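PDB 3EZF: ParA from Salmonella enterica subsp. enterica serovar Newport str. SL317, which probably acts as the nucleotide-binding ATPase of a plasmid or prophage partition system and, in an ADP-dependent way, as a transcriptional regulator of that system. Local coordinates for residues Pro276-Ala280 with Gln281-His285; Glu335-Ala338 with Ser339-Asp343; Arg381-Ala384 with Glu385-Thr388. All blocks are in the same frame, centred on the assembly; numbering follows the deposited sequence.

Contact 1. Residues Pro276-Ala280 with Gln281-His285; sequences PTPPA and QVDFH
Pro-278 and Asp-283 meet where the polypeptide leaves strand 272-277 and winds into helix 281-291, the strand-to-helix turn of a beta-alpha unit in the P-loop NTPase-like fold. The two side chains cross at about a right angle, and the aspartate can be followed outward atom by atom. Its CB comes first, 3.3 Å from CB of Pro-278 and 3.5 Å from the carbonyl O of Ala-280. From there CG lies anti to the residue's own carbonyl carbon (chi1 -68°), which carries the carboxylate over the methyl of the alanine: CG of Asp-283 is 3.5 Å from Ala-280 CB. At the tip the oxygens part company, OD1 of Asp-283 standing 3.3 Å from Ala-280 CB while OD2 approaches CB of Pro-278. Within this turn the carboxylate meets carbon atoms. The turn itself is closed by the backbone, where Phe-284 N gives a hydrogen bond of 2.8 Å to Ala-280 O, bent to 146° at the hydrogen. Phe-284 sends its ring away from the turn, and the methyl CG2 of Thr-277 sits at the ring edge, near its plane, 4.2 Å from Phe-284 CD1. The hydroxyl of Thr-277 is hydrogen-bonded to that of Tyr-337, and the carbonyl of Pro-279 accepts a bond from Ser-329 OG. The turn thus sits with strand 312-317 beside Thr-277, and with helix 324-337 (Ser-329, Leu-332) and Met-24 of the second subunit packed against the Phe-284 side chain.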
loop_
_atom_site.group_PDB
_atom_site.type_symbol
_atom_site.label_atom_id
_atom_site.label_comp_id
_atom_site.label_asym_id
_atom_site.label_seq_id
_atom_site.Cartn_x
_atom_site.Cartn_y
_atom_site.Cartn_z
ATOM N N PRO A 276 -11.762 -1.827 10.539
ATOM C CA PRO A 276 -11.251 -3.162 10.837
ATOM C C PRO A 276 -9.881 -2.928 11.494
ATOM O O PRO A 276 -9.044 -2.204 10.949
ATOM C CB PRO A 276 -11.155 -3.797 9.454
ATOM C CG PRO A 276 -10.794 -2.636 8.592
ATOM C CD PRO A 276 -11.692 -1.537 9.096
ATOM N N THR A 277 -9.658 -3.503 12.672
ATOM C CA THR A 277 -8.380 -3.321 13.366
ATOM C C THR A 277 -7.445 -4.509 13.185
ATOM O O THR A 277 -7.826 -5.655 13.422
ATOM C CB THR A 277 -8.579 -3.087 14.878
ATOM O OG1 THR A 277 -9.421 -1.946 15.077
ATOM C CG2 THR A 277 -7.239 -2.833 15.559
ATOM N N PRO A 278 -6.205 -4.244 12.746
ATOM C CA PRO A 278 -5.219 -5.304 12.537
ATOM C C PRO A 278 -4.741 -5.890 13.858
ATOM O O PRO A 278 -4.689 -5.191 14.873
ATOM C CB PRO A 278 -4.088 -4.587 11.803
ATOM C CG PRO A 278 -4.777 -3.451 11.122
ATOM C CD PRO A 278 -5.718 -2.973 12.188
ATOM N N PRO A 279 -4.384 -7.188 13.857
ATOM C CA PRO A 279 -3.895 -7.923 15.032
ATOM C C PRO A 279 -2.452 -7.533 15.371
ATOM O O PRO A 279 -2.095 -7.365 16.541
ATOM C CB PRO A 279 -4.009 -9.378 14.589
ATOM C CG PRO A 279 -3.675 -9.288 13.122
ATOM C CD PRO A 279 -4.490 -8.080 12.688
ATOM N N ALA A 280 -1.641 -7.389 14.323
ATOM C CA ALA A 280 -0.230 -7.020 14.433
ATOM C C ALA A 280 0.047 -5.943 15.482
ATOM O O ALA A 280 -0.437 -4.816 15.381
ATOM C CB ALA A 280 0.288 -6.565 13.071
ATOM N N GLN A 281 0.847 -6.300 16.479
ATOM C CA GLN A 281 1.197 -5.388 17.561
ATOM C C GLN A 281 1.540 -3.979 17.066
ATOM O O GLN A 281 1.204 -2.990 17.718
ATOM C CB GLN A 281 2.370 -5.968 18.369
ATOM C CG GLN A 281 2.151 -5.980 19.882
ATOM C CD GLN A 281 2.906 -4.875 20.610
ATOM O OE1 GLN A 281 2.771 -3.691 20.295
ATOM N NE2 GLN A 281 3.702 -5.265 21.599
ATOM N N VAL A 282 2.196 -3.884 15.912
ATOM C CA VAL A 282 2.577 -2.581 15.366
ATOM C C VAL A 282 1.425 -1.910 14.630
ATOM O O VAL A 282 1.233 -0.696 14.729
ATOM C CB VAL A 282 3.784 -2.704 14.405
ATOM C CG1 VAL A 282 3.988 -1.398 13.656
ATOM C CG2 VAL A 282 5.042 -3.043 15.195
ATOM N N ASP A 283 0.665 -2.709 13.889
ATOM C CA ASP A 283 -0.474 -2.205 13.136
ATOM C C ASP A 283 -1.548 -1.705 14.097
ATOM O O ASP A 283 -2.360 -0.847 13.755
ATOM C CB ASP A 283 -1.032 -3.313 12.237
ATOM C CG ASP A 283 -0.077 -3.692 11.109
ATOM O OD1 ASP A 283 1.137 -3.846 11.379
ATOM O OD2 ASP A 283 -0.544 -3.840 9.958
ATOM N N PHE A 284 -1.543 -2.254 15.306
ATOM C CA PHE A 284 -2.490 -1.860 16.345
ATOM C C PHE A 284 -2.189 -0.409 16.741
ATOM O O PHE A 284 -3.085 0.393 17.029
ATOM C CB PHE A 284 -2.335 -2.782 17.563
ATOM C CG PHE A 284 -3.117 -2.340 18.767
ATOM C CD1 PHE A 284 -4.510 -2.289 18.732
ATOM C CD2 PHE A 284 -2.456 -1.957 19.932
ATOM C CE1 PHE A 284 -5.235 -1.860 19.838
ATOM C CE2 PHE A 284 -3.168 -1.523 21.050
ATOM C CZ PHE A 284 -4.565 -1.472 21.003
ATOM N N HIS A 285 -0.913 -0.072 16.753
ATOM C CA HIS A 285 -0.538 1.272 17.108
ATOM C C HIS A 285 -1.044 2.247 16.043
ATOM O O HIS A 285 -1.663 3.259 16.370
ATOM C CB HIS A 285 0.981 1.361 17.249
ATOM C CG HIS A 285 1.453 2.640 17.850
ATOM N ND1 HIS A 285 1.302 3.859 17.222
ATOM C CD2 HIS A 285 2.056 2.906 19.034
ATOM C CE1 HIS A 285 1.791 4.817 17.990
ATOM N NE2 HIS A 285 2.254 4.259 19.098
#

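Contact 2. Residues Glu335-Ala338 with Ser339-Asp343; sequences EVYA and SNILD
The C-terminal end of helix 324-337 turns into a short 3-10 segment here, and the switch falls at Ala-338, the first residue to leave helical geometry, with a positive phi of 43°. Around this bend Tyr-337 packs on Ile-341, four residues further on. Their CB atoms are 3.5 Å apart, and the isoleucine branch lies roughly perpendicular to the tyrosine side chain. With CG1 of Ile-341 anti to the backbone N (chi1 178°) and the chain bent at chi2 (89°), its end methyl CD1 approaches the ring obliquely, 3.7 Å from Tyr-337 CD1. A long, weak hydrogen bond of 3.5 Å from Ile-341 N to Ala-338 O spans the turn, and the uncertain placement of that oxygen makes it doubtful. The far end of the tyrosine belongs elsewhere: its OH pairs with Thr-277 of strand 272-277, and the side chain also packs on Ile-13 of the second subunit. Where the side chains of Tyr-337 and Ile-341 touch, both offer carbon atoms, so the side-chain part of the contact is apolar packing.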
loop_
_atom_site.group_PDB
_atom_site.type_symbol
_atom_site.label_atom_id
_atom_site.label_comp_id
_atom_site.label_asym_id
_atom_site.label_seq_id
_atom_site.Cartn_x
_atom_site.Cartn_y
_atom_site.Cartn_z
ATOM N N GLU A 335 -11.568 -1.657 24.418
ATOM C CA GLU A 335 -11.429 -0.376 25.112
ATOM C C GLU A 335 -11.970 0.770 24.267
ATOM O O GLU A 335 -13.102 1.215 24.448
ATOM C CB GLU A 335 -9.963 -0.087 25.410
ATOM C CG GLU A 335 -9.438 -0.705 26.683
ATOM C CD GLU A 335 -9.393 -2.212 26.637
ATOM O OE1 GLU A 335 -10.466 -2.826 26.448
ATOM O OE2 GLU A 335 -8.287 -2.780 26.796
ATOM N N VAL A 336 -11.133 1.239 23.346
ATOM C CA VAL A 336 -11.476 2.332 22.447
ATOM C C VAL A 336 -12.886 2.217 21.865
ATOM O O VAL A 336 -13.783 2.998 22.207
ATOM C CB VAL A 336 -10.445 2.424 21.289
ATOM C CG1 VAL A 336 -9.126 2.952 21.814
ATOM C CG2 VAL A 336 -10.228 1.058 20.669
ATOM N N TYR A 337 -13.076 1.232 20.994
ATOM C CA TYR A 337 -14.359 1.009 20.351
ATOM C C TYR A 337 -15.503 0.821 21.343
ATOM O O TYR A 337 -16.672 0.898 20.970
ATOM C CB TYR A 337 -14.266 -0.212 19.439
ATOM C CG TYR A 337 -13.181 -0.104 18.404
ATOM C CD1 TYR A 337 -12.017 -0.857 18.500
ATOM C CD2 TYR A 337 -13.317 0.760 17.331
ATOM C CE1 TYR A 337 -11.018 -0.748 17.545
ATOM C CE2 TYR A 337 -12.328 0.878 16.374
ATOM C CZ TYR A 337 -11.181 0.126 16.483
ATOM O OH TYR A 337 -10.212 0.266 15.520
ATOM N N ALA A 338 -15.159 0.577 22.604
ATOM C CA ALA A 338 -16.150 0.359 23.656
ATOM C C ALA A 338 -17.287 -0.547 23.174
ATOM O O ALA A 338 -17.052 -1.686 22.758
ATOM C CB ALA A 338 -16.701 1.694 24.147
ATOM N N SER A 339 -18.518 -0.047 23.232
ATOM C CA SER A 339 -19.670 -0.827 22.794
ATOM C C SER A 339 -19.622 -0.997 21.283
ATOM O O SER A 339 -20.101 -1.998 20.747
ATOM C CB SER A 339 -20.972 -0.123 23.185
ATOM O OG SER A 339 -21.093 1.130 22.529
ATOM N N ASN A 340 -19.024 -0.017 20.605
ATOM C CA ASN A 340 -18.916 -0.024 19.145
ATOM C C ASN A 340 -18.055 -1.122 18.511
ATOM O O ASN A 340 -18.021 -1.241 17.288
ATOM C CB ASN A 340 -18.443 1.347 18.645
ATOM C CG ASN A 340 -19.555 2.385 18.647
ATOM O OD1 ASN A 340 -20.617 2.180 18.040
ATOM N ND2 ASN A 340 -19.318 3.512 19.322
ATOM N N ILE A 341 -17.367 -1.915 19.327
ATOM C CA ILE A 341 -16.528 -3.013 18.826
ATOM C C ILE A 341 -17.414 -4.207 18.466
ATOM O O ILE A 341 -18.484 -4.383 19.052
ATOM C CB ILE A 341 -15.516 -3.491 19.906
ATOM C CG1 ILE A 341 -14.676 -4.667 19.384
ATOM C CG2 ILE A 341 -16.267 -3.939 21.155
ATOM C CD1 ILE A 341 -13.408 -4.278 18.655
ATOM N N LEU A 342 -16.973 -5.023 17.509
ATOM C CA LEU A 342 -17.734 -6.206 17.116
ATOM C C LEU A 342 -17.658 -7.255 18.225
ATOM O O LEU A 342 -16.954 -7.069 19.221
ATOM C CB LEU A 342 -17.193 -6.804 15.809
ATOM C CG LEU A 342 -17.964 -6.517 14.512
ATOM C CD1 LEU A 342 -17.389 -7.344 13.380
ATOM C CD2 LEU A 342 -19.433 -6.858 14.689
ATOM N N ASP A 343 -18.390 -8.353 18.052
ATOM C CA ASP A 343 -18.412 -9.439 19.029
ATOM C C ASP A 343 -17.761 -10.640 18.384
ATOM O O ASP A 343 -17.681 -11.719 18.970
ATOM C CB ASP A 343 -19.844 -9.784 19.401
ATOM C CG ASP A 343 -20.649 -8.569 19.753
ATOM O OD1 ASP A 343 -20.326 -7.921 20.775
ATOM O OD2 ASP A 343 -21.596 -8.262 18.996
#

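Contact 3. Residues Arg381-Ala384 with Glu385-Thr388; sequences RTEA and ERFT. Unlike the reference sequence in segment 381-384: Thr-382 (reference Asn).
The carbonyl O of Ala-384 receives several donors from the next turn of helix 378-400. The regular alpha-helical bond comes from Thr-388 N at 3.0 Å, with an angle of 159° at the hydrogen; Phe-387 N adds a weak one of 2.8 Å, and the hydroxyl OG1 of Thr-388 turns back for another weak one at 3.4 Å. One turn earlier Glu-385 N binds Arg-381 O at 2.9 Å. Phe-387 and Thr-388 lie on the buried side, where the phenylalanine ring stands edge-to-face with Phe-316 and the threonine packs on Ala-135 and Leu-136 of helix 129-138. The more exposed side belongs to Arg-386. With its chain bent at chi3 (53°), the guanidinium turns back over Thr-382: one face meets both the methyl CG2, set toward the rim and 3.3 Å from Arg-386 CZ, and the carbonyl O of Thr-382. The hydroxyl of Thr-382 bonds instead to Lys-378 O. Glu-383 has its carboxylate plane 70° from the guanidinium plane, and the charges stay beyond salt-bridge range, with OE2 of Glu-383 4.4 Å from NH1 of Arg-386. That same OE2 of Glu-383 comes nearer to a methylene of the arginine, 3.6 Å from Arg-386 CD.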
loop_
_atom_site.group_PDB
_atom_site.type_symbol
_atom_site.label_atom_id
_atom_site.label_comp_id
_atom_site.label_asym_id
_atom_site.label_seq_id
_atom_site.Cartn_x
_atom_site.Cartn_y
_atom_site.Cartn_z
ATOM N N ARG A 381 -13.386 -20.961 6.284
ATOM C CA ARG A 381 -14.691 -20.603 5.742
ATOM C C ARG A 381 -15.784 -20.474 6.783
ATOM O O ARG A 381 -16.500 -19.472 6.805
ATOM C CB ARG A 381 -15.113 -21.620 4.675
ATOM C CG ARG A 381 -15.038 -21.090 3.247
ATOM C CD ARG A 381 -14.350 -19.724 3.184
ATOM N NE ARG A 381 -13.809 -19.445 1.856
ATOM C CZ ARG A 381 -12.868 -20.176 1.259
ATOM N NH1 ARG A 381 -12.354 -21.244 1.866
ATOM N NH2 ARG A 381 -12.439 -19.834 0.053
ATOM N N THR A 382 -15.915 -21.482 7.640
ATOM C CA THR A 382 -16.939 -21.469 8.683
ATOM C C THR A 382 -16.739 -20.270 9.608
ATOM O O THR A 382 -17.698 -19.724 10.154
ATOM C CB THR A 382 -16.898 -22.758 9.548
ATOM O OG1 THR A 382 -16.908 -23.913 8.704
ATOM C CG2 THR A 382 -18.112 -22.820 10.462
ATOM N N GLU A 383 -15.482 -19.868 9.778
ATOM C CA GLU A 383 -15.135 -18.744 10.642
ATOM C C GLU A 383 -15.433 -17.399 9.975
ATOM O O GLU A 383 -15.833 -16.441 10.637
ATOM C CB GLU A 383 -13.648 -18.822 11.021
ATOM C CG GLU A 383 -13.190 -17.742 11.989
ATOM C CD GLU A 383 -13.872 -17.836 13.345
ATOM O OE1 GLU A 383 -13.844 -16.833 14.094
ATOM O OE2 GLU A 383 -14.428 -18.911 13.665
ATOM N N ALA A 384 -15.235 -17.332 8.664
ATOM C CA ALA A 384 -15.482 -16.102 7.924
ATOM C C ALA A 384 -16.977 -15.847 7.808
ATOM O O ALA A 384 -17.438 -14.723 8.002
ATOM C CB ALA A 384 -14.858 -16.194 6.540
ATOM N N GLU A 385 -17.728 -16.898 7.492
ATOM C CA GLU A 385 -19.170 -16.787 7.339
ATOM C C GLU A 385 -19.791 -16.118 8.553
ATOM O O GLU A 385 -20.546 -15.155 8.431
ATOM C CB GLU A 385 -19.796 -18.168 7.134
ATOM C CG GLU A 385 -19.305 -18.901 5.886
ATOM C CD GLU A 385 -20.258 -20.005 5.432
ATOM O OE1 GLU A 385 -19.919 -20.726 4.464
ATOM O OE2 GLU A 385 -21.349 -20.149 6.035
ATOM N N ARG A 386 -19.461 -16.630 9.729
ATOM C CA ARG A 386 -19.990 -16.070 10.965
ATOM C C ARG A 386 -19.585 -14.612 11.144
ATOM O O ARG A 386 -20.273 -13.845 11.824
ATOM C CB ARG A 386 -19.524 -16.904 12.159
ATOM C CG ARG A 386 -18.090 -17.382 12.051
ATOM C CD ARG A 386 -17.899 -18.655 12.845
ATOM N NE ARG A 386 -18.889 -19.661 12.462
ATOM C CZ ARG A 386 -18.963 -20.883 12.983
ATOM N NH1 ARG A 386 -18.097 -21.267 13.916
ATOM N NH2 ARG A 386 -19.912 -21.720 12.580
ATOM N N PHE A 387 -18.467 -14.235 10.531
ATOM C CA PHE A 387 -17.995 -12.860 10.613
ATOM C C PHE A 387 -18.932 -11.967 9.810
ATOM O O PHE A 387 -19.355 -10.909 10.282
ATOM C CB PHE A 387 -16.595 -12.733 10.041
ATOM C CG PHE A 387 -16.170 -11.313 9.846
ATOM C CD1 PHE A 387 -15.867 -10.513 10.941
ATOM C CD2 PHE A 387 -16.139 -10.751 8.571
ATOM C CE1 PHE A 387 -15.537 -9.174 10.773
ATOM C CE2 PHE A 387 -15.812 -9.413 8.390
ATOM C CZ PHE A 387 -15.513 -8.622 9.491
ATOM N N THR A 388 -19.233 -12.397 8.586
ATOM C CA THR A 388 -20.140 -11.671 7.714
ATOM C C THR A 388 -21.467 -11.474 8.451
ATOM O O THR A 388 -21.918 -10.343 8.656
ATOM C CB THR A 388 -20.386 -12.459 6.420
ATOM O OG1 THR A 388 -19.130 -12.740 5.795
ATOM C CG2 THR A 388 -21.241 -11.657 5.458
#

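In the fold
Read from the N terminus, the contacts follow in series, each within one continuous piece of chain; none encloses or crosses another. Contact 1 closes the turn from strand 272-277 into helix 281-291. The chain then passes through helix 294-303 and strand 312-317 and along helix 324-337 to contact 2, the bend ending that helix. After a partly unmodelled connection comes contact 3, within helix 378-400. Contacts 1 and 2 touch each other, and both meet the second subunit. Leu-342 packs on Phe-387, joining contact 2 to contact 3, whereas contacts 1 and 3 stay about 7 Å apart at their nearest atoms.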